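Local coordinates for Slr0280 protein (Synechocystis sp., PDB 5H3K), which is of unknown function but contains a phosphodiester glycosidase family region and so may act on sugar-linked phosphodiester bonds, at residues 381-386 with 516-521; 529-534 with 559-564; 68-73 with 115-120. All blocks are in the same frame, centred on the assembly; numbering follows the deposited sequence.

Overall arrangement
Three contacts show how a strand-rich chain ties distant segments together through a few side chains. Interaction 3 comes first along the chain, in the mixed sheet of the N-terminal part, followed by interactions 1 and 2. Strand 379-392 (interaction 1) belongs to a large mixed sheet, strand 531-536 (interaction 2) to the antiparallel sheet that also holds 504-507 and 510-511. These two contacts have centres about 17 Å apart, and they touch where Phe381 CE2 packs 3.8 Å from Ile534 O. Residues 516-521 and both segments of interaction 2 lie in the phosphodiester glycosidase region. Interaction 3, in a different sheet, touches neither, its centre about 46 and 37 Å from those of interactions 1 and 2.

Interaction 1. Residues 381-386 with 516-521; sequences FGRLSL and TGEGFS
Arg383 and Glu518 join a strand to a turn: the arginine projects from strand 379-392, while the glutamate belongs to the type I beta turn Thr516-Gly519 in the loop before helix 522-526. The ionic part is a single-pronged salt bridge. The Arg383 chain runs extended from CG to NE (chi2 -170°), which carries NE to the carboxylate. Arg383 NE donates to Glu518 OE2 over 3.0 Å, with a bent N-H...O angle of 149°. The guanidinium and carboxylate planes stand 75° apart, and NE meets the oxygen from above the carboxylate plane, which rules out the flat two-pronged pairing. Apolar contact is slight, Arg383 CD passing 4.0 Å from Glu518 CG where the chains cross.

The remaining hydrogen bonds hold the carboxylate from elsewhere. Gly369 N binds Glu518 OE1 and Leu504 N binds Glu518 OE2, which should limit its rotation even without Arg383. Gly519 N bonds to Thr516 O at 3.0 Å and closes the turn that presents Glu518. Solvent adds a last link: Arg383 NH2 donates over 2.9 Å to a water whose oxygen also lies 2.7 Å from Glu518 OE2.

Interaction 2. Residues 529-534 with 559-564; sequences ASRSAI and GEFAQI
Phe561 reaches from helix 558-567 down onto Arg531 and Ala533 of strand 531-536, a helix-on-sheet packing in which one aromatic ring packs between helix and strand. In the first shell, Arg531 CB sits almost squarely over one face of the Phe561 ring, 3.3 Å from its centroid and 6° off the normal, a close CH-pi contact. Arg531 CG joins it over the ring, 3.8 Å from Phe561 CG, so that the arginine lays only the base of its side chain there. Ala533 CB approaches obliquely to 3.5 Å from Phe561 CE2. Ser532 O lies at the ring edge, 3.4 Å from Phe561 CE2. The alternation of the strand explains the pattern: Arg531 and Ala533 point toward the helix, whereas Ser532 turns its side chain to the other side, where OG hydrogen-bonds with Asn339 and Thr582.

The next shell sets the ring and the strand in place. Phe561 CG is anti to its own backbone nitrogen (chi1 -168°), which swings the ring toward the sheet, where it also touches Ser547 and Asn575 on the strands flanking 531-536. Across the short segments the helix and strand axes are 10.2 Å apart and inclined at 46°.

Farther out, the Arg531 chain bends at the CB-CG bond and leads the guanidinium away, so that NE bonds to Ala556 O, just ahead of the helix. One face of that guanidinium is covered by Ala529, whose CB stands 4.0 Å above the Arg531 plane, over its centre.

Interaction 3. Residues 68-73 with 115-120; sequences GQWQEG and NARFVA
A cation-pi contact across the mixed sheet of the N-terminal part brings together Trp70 of strand 61-72 and Arg117 of strand 112-119. The indole offers one face to the arginine. Arg117 NH1 comes down 3.3 Å from Trp70 CG, and Arg117 CZ lies 4.4 Å from the centroid of the five-membered ring of Trp70. The guanidinium does not lie flat on the indole, since the two planes are 58° apart. A bend at chi3 lets the same side chain touch both rings: while Arg117 NH1 meets the five-membered ring, Arg117 CD makes a CH-pi contact 3.9 Å from the centroid of the six-membered ring of Trp70.

In its own plane the indole is held by a nearly straight bond, Trp70 NE1 donating to Glu72 OE1 over 3.1 Å at 173°, onto the anti lone pair of the carboxylate. Glu72 OE1 also accepts from a water at 2.6 Å, and Asn115 ND2 donates to this water over 3.2 Å, giving the two strands a second, solvent-mediated link. With an alanine at Trp70, the guanidinium of Arg117 would probably lose the aromatic face beneath it and be freer to turn, and Glu72 OE1 would lose its indole donor.

The two strands are not paired directly. Strands 75-81 and 122-126 lie between them in the sheet, with Trp70 bonded through its backbone to Arg77, Asn115 to Asp126, and the indole touching Asp126.

Interaction 1. Residues 381-386 with 516-521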
loop_
_atom_site.group_PDB
_atom_site.type_symbol
_atom_site.label_atom_id
_atom_site.label_comp_id
_atom_site.label_asym_id
_atom_site.label_seq_id
_atom_site.Cartn_x
_atom_site.Cartn_y
_atom_site.Cartn_z
ATOM N N PHE A 381 -7.758 18.502 5.154
ATOM C CA PHE A 381 -8.439 17.348 5.742
ATOM C C PHE A 381 -9.826 17.810 6.153
ATOM O O PHE A 381 -10.020 18.980 6.515
ATOM C CB PHE A 381 -7.710 16.855 7.004
ATOM C CG PHE A 381 -6.382 16.160 6.747
ATOM C CD1 PHE A 381 -5.261 16.878 6.335
ATOM C CD2 PHE A 381 -6.238 14.800 7.010
ATOM C CE1 PHE A 381 -4.024 16.242 6.135
ATOM C CE2 PHE A 381 -5.012 14.157 6.826
ATOM C CZ PHE A 381 -3.899 14.885 6.384
ATOM N N GLY A 382 -10.799 16.905 6.132
ATOM C CA GLY A 382 -12.127 17.267 6.593
ATOM C C GLY A 382 -13.081 16.132 6.353
ATOM O O GLY A 382 -12.664 15.064 5.927
ATOM N N ARG A 383 -14.358 16.358 6.628
ATOM C CA ARG A 383 -15.374 15.351 6.358
ATOM C C ARG A 383 -16.099 15.776 5.094
ATOM O O ARG A 383 -16.771 16.810 5.062
ATOM C CB ARG A 383 -16.310 15.213 7.552
ATOM C CG ARG A 383 -15.539 14.787 8.803
ATOM C CD ARG A 383 -16.466 14.397 9.942
ATOM N NE ARG A 383 -15.717 13.916 11.111
ATOM C CZ ARG A 383 -15.201 14.702 12.058
ATOM N NH1 ARG A 383 -15.333 16.021 11.988
ATOM N NH2 ARG A 383 -14.548 14.164 13.078
ATOM N N LEU A 384 -15.931 14.981 4.043
ATOM C CA LEU A 384 -16.245 15.418 2.695
ATOM C C LEU A 384 -17.614 14.940 2.207
ATOM O O LEU A 384 -17.991 13.779 2.370
ATOM C CB LEU A 384 -15.144 14.939 1.740
ATOM C CG LEU A 384 -15.379 15.097 0.238
ATOM C CD1 LEU A 384 -15.365 16.575 -0.139
ATOM C CD2 LEU A 384 -14.313 14.310 -0.521
ATOM N N SER A 385 -18.364 15.846 1.600
ATOM C CA SER A 385 -19.542 15.432 0.844
ATOM C C SER A 385 -19.543 16.157 -0.497
ATOM O O SER A 385 -18.927 17.210 -0.653
ATOM C CB SER A 385 -20.832 15.684 1.625
ATOM O OG SER A 385 -20.983 17.064 1.881
ATOM N N LEU A 386 -20.213 15.566 -1.475
ATOM C CA LEU A 386 -20.256 16.151 -2.806
ATOM C C LEU A 386 -21.696 16.101 -3.244
ATOM O O LEU A 386 -22.345 15.073 -3.094
ATOM C CB LEU A 386 -19.406 15.325 -3.769
ATOM C CG LEU A 386 -19.528 15.671 -5.255
ATOM C CD1 LEU A 386 -18.854 17.006 -5.533
ATOM C CD2 LEU A 386 -18.940 14.559 -6.134
ATOM N N THR A 516 -19.304 7.327 15.039
ATOM C CA THR A 516 -20.751 7.195 14.861
ATOM C C THR A 516 -21.248 8.262 13.892
ATOM O O THR A 516 -22.108 8.001 13.044
ATOM C CB THR A 516 -21.503 7.286 16.209
ATOM O OG1 THR A 516 -21.250 6.093 16.964
ATOM C CG2 THR A 516 -23.019 7.440 15.987
ATOM N N GLY A 517 -20.677 9.457 14.010
ATOM C CA GLY A 517 -21.025 10.581 13.157
ATOM C C GLY A 517 -20.712 10.310 11.698
ATOM O O GLY A 517 -21.401 10.801 10.795
ATOM N N GLU A 518 -19.670 9.525 11.464
ATOM C CA GLU A 518 -19.278 9.159 10.104
ATOM C C GLU A 518 -19.911 7.846 9.633
ATOM O O GLU A 518 -19.505 7.277 8.618
ATOM C CB GLU A 518 -17.749 9.091 9.994
ATOM C CG GLU A 518 -17.060 10.442 10.183
ATOM C CD GLU A 518 -15.588 10.406 9.820
ATOM O OE1 GLU A 518 -15.220 9.643 8.889
ATOM O OE2 GLU A 518 -14.796 11.149 10.444
ATOM N N GLY A 519 -20.888 7.347 10.390
ATOM C CA GLY A 519 -21.657 6.183 9.968
ATOM C C GLY A 519 -20.993 4.820 10.098
ATOM O O GLY A 519 -21.395 3.863 9.431
ATOM N N PHE A 520 -19.980 4.713 10.947
ATOM C CA PHE A 520 -19.331 3.425 11.166
ATOM C C PHE A 520 -20.082 2.631 12.226
ATOM O O PHE A 520 -20.546 3.206 13.216
ATOM C CB PHE A 520 -17.885 3.652 11.587
ATOM C CG PHE A 520 -16.995 4.108 10.453
ATOM C CD1 PHE A 520 -16.723 5.456 10.252
ATOM C CD2 PHE A 520 -16.440 3.180 9.586
ATOM C CE1 PHE A 520 -15.899 5.875 9.190
ATOM C CE2 PHE A 520 -15.618 3.586 8.539
ATOM C CZ PHE A 520 -15.349 4.930 8.345
ATOM N N SER A 521 -20.200 1.317 12.020
ATOM C CA SER A 521 -21.025 0.450 12.878
ATOM C C SER A 521 -20.443 0.265 14.276
ATOM O O SER A 521 -19.268 0.552 14.507
ATOM C CB SER A 521 -21.205 -0.923 12.234
ATOM O OG SER A 521 -19.995 -1.675 12.270
HETATM O O HOH W 1 -14.067 11.281 13.072
#

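Interaction 2. Residues 529-534 with 559-564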
loop_
_atom_site.group_PDB
_atom_site.type_symbol
_atom_site.label_atom_id
_atom_site.label_comp_id
_atom_site.label_asym_id
_atom_site.label_seq_id
_atom_site.Cartn_x
_atom_site.Cartn_y
_atom_site.Cartn_z
ATOM N N ALA A 529 -7.524 -4.068 15.438
ATOM C CA ALA A 529 -7.058 -4.509 14.122
ATOM C C ALA A 529 -5.772 -3.835 13.666
ATOM O O ALA A 529 -5.354 -2.831 14.250
ATOM C CB ALA A 529 -8.164 -4.269 13.073
ATOM N N SER A 530 -5.169 -4.379 12.605
ATOM C CA SER A 530 -4.133 -3.665 11.864
ATOM C C SER A 530 -4.750 -2.355 11.389
ATOM O O SER A 530 -5.953 -2.296 11.108
ATOM C CB SER A 530 -3.649 -4.475 10.660
ATOM O OG SER A 530 -3.095 -5.715 11.085
ATOM N N ARG A 531 -3.941 -1.300 11.329
ATOM C CA ARG A 531 -4.417 0.017 10.881
ATOM C C ARG A 531 -3.490 0.690 9.864
ATOM O O ARG A 531 -2.268 0.480 9.869
ATOM C CB ARG A 531 -4.612 0.961 12.076
ATOM C CG ARG A 531 -5.498 0.412 13.199
ATOM C CD ARG A 531 -6.986 0.390 12.802
ATOM N NE ARG A 531 -7.761 -0.173 13.905
ATOM C CZ ARG A 531 -9.065 -0.421 13.876
ATOM N NH1 ARG A 531 -9.783 -0.137 12.793
ATOM N NH2 ARG A 531 -9.648 -0.954 14.949
ATOM N N SER A 532 -4.092 1.483 8.985
ATOM C CA SER A 532 -3.351 2.325 8.045
ATOM C C SER A 532 -3.807 3.765 8.231
ATOM O O SER A 532 -4.961 4.021 8.573
ATOM C CB SER A 532 -3.612 1.903 6.588
ATOM O OG SER A 532 -3.094 0.612 6.326
ATOM N N ALA A 533 -2.909 4.718 8.011
ATOM C CA ALA A 533 -3.298 6.121 8.061
ATOM C C ALA A 533 -2.455 6.956 7.130
ATOM O O ALA A 533 -1.339 6.567 6.752
ATOM C CB ALA A 533 -3.222 6.682 9.504
ATOM N N ILE A 534 -2.999 8.112 6.765
ATOM C CA ILE A 534 -2.209 9.169 6.157
ATOM C C ILE A 534 -2.334 10.405 7.038
ATOM O O ILE A 534 -3.439 10.762 7.475
ATOM C CB ILE A 534 -2.606 9.472 4.690
ATOM C CG1 ILE A 534 -1.734 10.606 4.134
ATOM C CG2 ILE A 534 -4.107 9.798 4.566
ATOM C CD1 ILE A 534 -1.767 10.693 2.635
ATOM N N GLY A 559 -9.345 4.507 18.911
ATOM C CA GLY A 559 -8.821 5.468 19.866
ATOM C C GLY A 559 -7.331 5.310 20.115
ATOM O O GLY A 559 -6.588 6.301 20.211
ATOM N N GLU A 560 -6.898 4.058 20.246
ATOM C CA GLU A 560 -5.479 3.747 20.393
ATOM C C GLU A 560 -4.677 4.189 19.179
ATOM O O GLU A 560 -3.583 4.738 19.324
ATOM C CB GLU A 560 -5.279 2.256 20.669
ATOM C CG GLU A 560 -5.719 1.866 22.085
ATOM C CD GLU A 560 -5.807 0.362 22.308
ATOM O OE1 GLU A 560 -5.988 -0.387 21.314
ATOM O OE2 GLU A 560 -5.720 -0.070 23.490
ATOM N N PHE A 561 -5.218 3.953 17.985
ATOM C CA PHE A 561 -4.528 4.349 16.766
ATOM C C PHE A 561 -4.380 5.874 16.710
ATOM O O PHE A 561 -3.329 6.376 16.327
ATOM C CB PHE A 561 -5.253 3.803 15.525
ATOM C CG PHE A 561 -4.453 3.919 14.244
ATOM C CD1 PHE A 561 -3.099 3.599 14.218
ATOM C CD2 PHE A 561 -5.069 4.328 13.064
ATOM C CE1 PHE A 561 -2.348 3.704 13.034
ATOM C CE2 PHE A 561 -4.343 4.422 11.878
ATOM C CZ PHE A 561 -2.979 4.118 11.859
ATOM N N ALA A 562 -5.420 6.606 17.117
ATOM C CA ALA A 562 -5.330 8.069 17.217
ATOM C C ALA A 562 -4.213 8.502 18.167
ATOM O O ALA A 562 -3.471 9.447 17.884
ATOM C CB ALA A 562 -6.656 8.656 17.645
ATOM N N GLN A 563 -4.082 7.804 19.289
ATOM C CA GLN A 563 -3.008 8.094 20.227
ATOM C C GLN A 563 -1.650 7.779 19.623
ATOM O O GLN A 563 -0.689 8.530 19.811
ATOM C CB GLN A 563 -3.231 7.332 21.538
ATOM C CG GLN A 563 -4.504 7.756 22.275
ATOM C CD GLN A 563 -4.752 6.965 23.551
ATOM O OE1 GLN A 563 -4.232 5.861 23.729
ATOM N NE2 GLN A 563 -5.555 7.528 24.446
ATOM N N ILE A 564 -1.564 6.668 18.893
ATOM C CA ILE A 564 -0.325 6.324 18.197
ATOM C C ILE A 564 0.099 7.440 17.240
ATOM O O ILE A 564 1.265 7.847 17.224
ATOM C CB ILE A 564 -0.459 4.970 17.433
ATOM C CG1 ILE A 564 -0.447 3.798 18.432
ATOM C CG2 ILE A 564 0.661 4.815 16.407
ATOM C CD1 ILE A 564 -0.930 2.462 17.856
#

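Interaction 3. Residues 68-73 with 115-120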
loop_
_atom_site.group_PDB
_atom_site.type_symbol
_atom_site.label_atom_id
_atom_site.label_comp_id
_atom_site.label_asym_id
_atom_site.label_seq_id
_atom_site.Cartn_x
_atom_site.Cartn_y
_atom_site.Cartn_z
ATOM N N GLY A 68 19.272 -3.404 -12.007
ATOM C CA GLY A 68 19.797 -2.685 -13.151
ATOM C C GLY A 68 21.309 -2.808 -13.197
ATOM O O GLY A 68 21.958 -2.970 -12.161
ATOM N N GLN A 69 21.867 -2.750 -14.403
ATOM C CA GLN A 69 23.309 -2.789 -14.580
ATOM C C GLN A 69 23.755 -1.578 -15.376
ATOM O O GLN A 69 23.072 -1.155 -16.312
ATOM C CB GLN A 69 23.745 -4.088 -15.275
ATOM C CG GLN A 69 23.738 -5.299 -14.362
ATOM C CD GLN A 69 24.143 -6.581 -15.072
ATOM O OE1 GLN A 69 23.881 -6.758 -16.264
ATOM N NE2 GLN A 69 24.788 -7.482 -14.338
ATOM N N TRP A 70 24.896 -1.015 -14.988
ATOM C CA TRP A 70 25.417 0.167 -15.660
ATOM C C TRP A 70 26.940 0.166 -15.707
ATOM O O TRP A 70 27.594 -0.675 -15.087
ATOM C CB TRP A 70 24.909 1.446 -14.983
ATOM C CG TRP A 70 25.399 1.627 -13.577
ATOM C CD1 TRP A 70 26.489 2.341 -13.174
ATOM C CD2 TRP A 70 24.810 1.088 -12.389
ATOM N NE1 TRP A 70 26.612 2.286 -11.805
ATOM C CE2 TRP A 70 25.599 1.514 -11.300
ATOM C CE3 TRP A 70 23.700 0.273 -12.140
ATOM C CZ2 TRP A 70 25.305 1.163 -9.978
ATOM C CZ3 TRP A 70 23.410 -0.075 -10.824
ATOM C CH2 TRP A 70 24.209 0.369 -9.764
ATOM N N GLN A 71 27.491 1.127 -16.447
ATOM C CA GLN A 71 28.934 1.287 -16.595
ATOM C C GLN A 71 29.475 2.348 -15.649
ATOM O O GLN A 71 28.986 3.478 -15.625
ATOM C CB GLN A 71 29.261 1.705 -18.028
ATOM C CG GLN A 71 29.574 0.570 -18.973
ATOM C CD GLN A 71 30.831 0.846 -19.776
ATOM O OE1 GLN A 71 31.932 0.483 -19.360
ATOM N NE2 GLN A 71 30.678 1.516 -20.920
ATOM N N GLU A 72 30.493 1.993 -14.879
ATOM C CA GLU A 72 31.104 2.951 -13.971
ATOM C C GLU A 72 32.593 2.649 -13.803
ATOM O O GLU A 72 32.968 1.617 -13.237
ATOM C CB GLU A 72 30.385 2.946 -12.614
ATOM C CG GLU A 72 30.711 4.142 -11.738
ATOM C CD GLU A 72 30.081 4.066 -10.357
ATOM O OE1 GLU A 72 28.976 3.490 -10.219
ATOM O OE2 GLU A 72 30.700 4.587 -9.402
ATOM N N GLY A 73 33.437 3.550 -14.302
ATOM C CA GLY A 73 34.875 3.362 -14.238
ATOM C C GLY A 73 35.308 2.181 -15.086
ATOM O O GLY A 73 36.102 1.340 -14.650
ATOM N N ASN A 115 27.050 1.899 -2.463
ATOM C CA ASN A 115 26.523 3.065 -3.147
ATOM C C ASN A 115 25.060 2.828 -3.472
ATOM O O ASN A 115 24.680 1.720 -3.852
ATOM C CB ASN A 115 27.284 3.330 -4.436
ATOM C CG ASN A 115 28.705 3.778 -4.185
ATOM O OD1 ASN A 115 29.013 4.353 -3.132
ATOM N ND2 ASN A 115 29.582 3.523 -5.150
ATOM N N ALA A 116 24.242 3.865 -3.321
ATOM C CA ALA A 116 22.827 3.788 -3.682
ATOM C C ALA A 116 22.510 4.831 -4.738
ATOM O O ALA A 116 22.985 5.964 -4.652
ATOM C CB ALA A 116 21.932 3.986 -2.439
ATOM N N ARG A 117 21.715 4.457 -5.738
ATOM C CA ARG A 117 21.255 5.429 -6.714
ATOM C C ARG A 117 19.768 5.266 -6.978
ATOM O O ARG A 117 19.258 4.147 -7.071
ATOM C CB ARG A 117 22.037 5.314 -8.020
ATOM C CG ARG A 117 21.860 3.997 -8.743
ATOM C CD ARG A 117 22.702 3.966 -10.014
ATOM N NE ARG A 117 22.043 4.625 -11.142
ATOM C CZ ARG A 117 22.593 4.767 -12.346
ATOM N NH1 ARG A 117 23.819 4.310 -12.574
ATOM N NH2 ARG A 117 21.921 5.372 -13.318
ATOM N N PHE A 118 19.069 6.385 -7.112
ATOM C CA PHE A 118 17.636 6.312 -7.356
ATOM C C PHE A 118 17.325 6.396 -8.843
ATOM O O PHE A 118 17.788 7.300 -9.532
ATOM C CB PHE A 118 16.905 7.399 -6.573
ATOM C CG PHE A 118 15.412 7.315 -6.683
ATOM C CD1 PHE A 118 14.725 8.157 -7.536
ATOM C CD2 PHE A 118 14.693 6.382 -5.941
ATOM C CE1 PHE A 118 13.337 8.089 -7.649
ATOM C CE2 PHE A 118 13.301 6.307 -6.050
ATOM C CZ PHE A 118 12.629 7.163 -6.904
ATOM N N VAL A 119 16.566 5.422 -9.339
ATOM C CA VAL A 119 16.051 5.449 -10.697
ATOM C C VAL A 119 14.592 5.056 -10.567
ATOM O O VAL A 119 14.288 3.898 -10.293
ATOM C CB VAL A 119 16.806 4.472 -11.630
ATOM C CG1 VAL A 119 16.226 4.519 -13.032
ATOM C CG2 VAL A 119 18.293 4.823 -11.681
ATOM N N ALA A 120 13.699 6.035 -10.714
ATOM C CA ALA A 120 12.271 5.843 -10.419
ATOM C C ALA A 120 11.743 4.526 -10.982
ATOM O O ALA A 120 11.950 4.238 -12.164
ATOM C CB ALA A 120 11.452 7.009 -10.967
HETATM O O HOH W 2 28.062 2.746 -7.908
#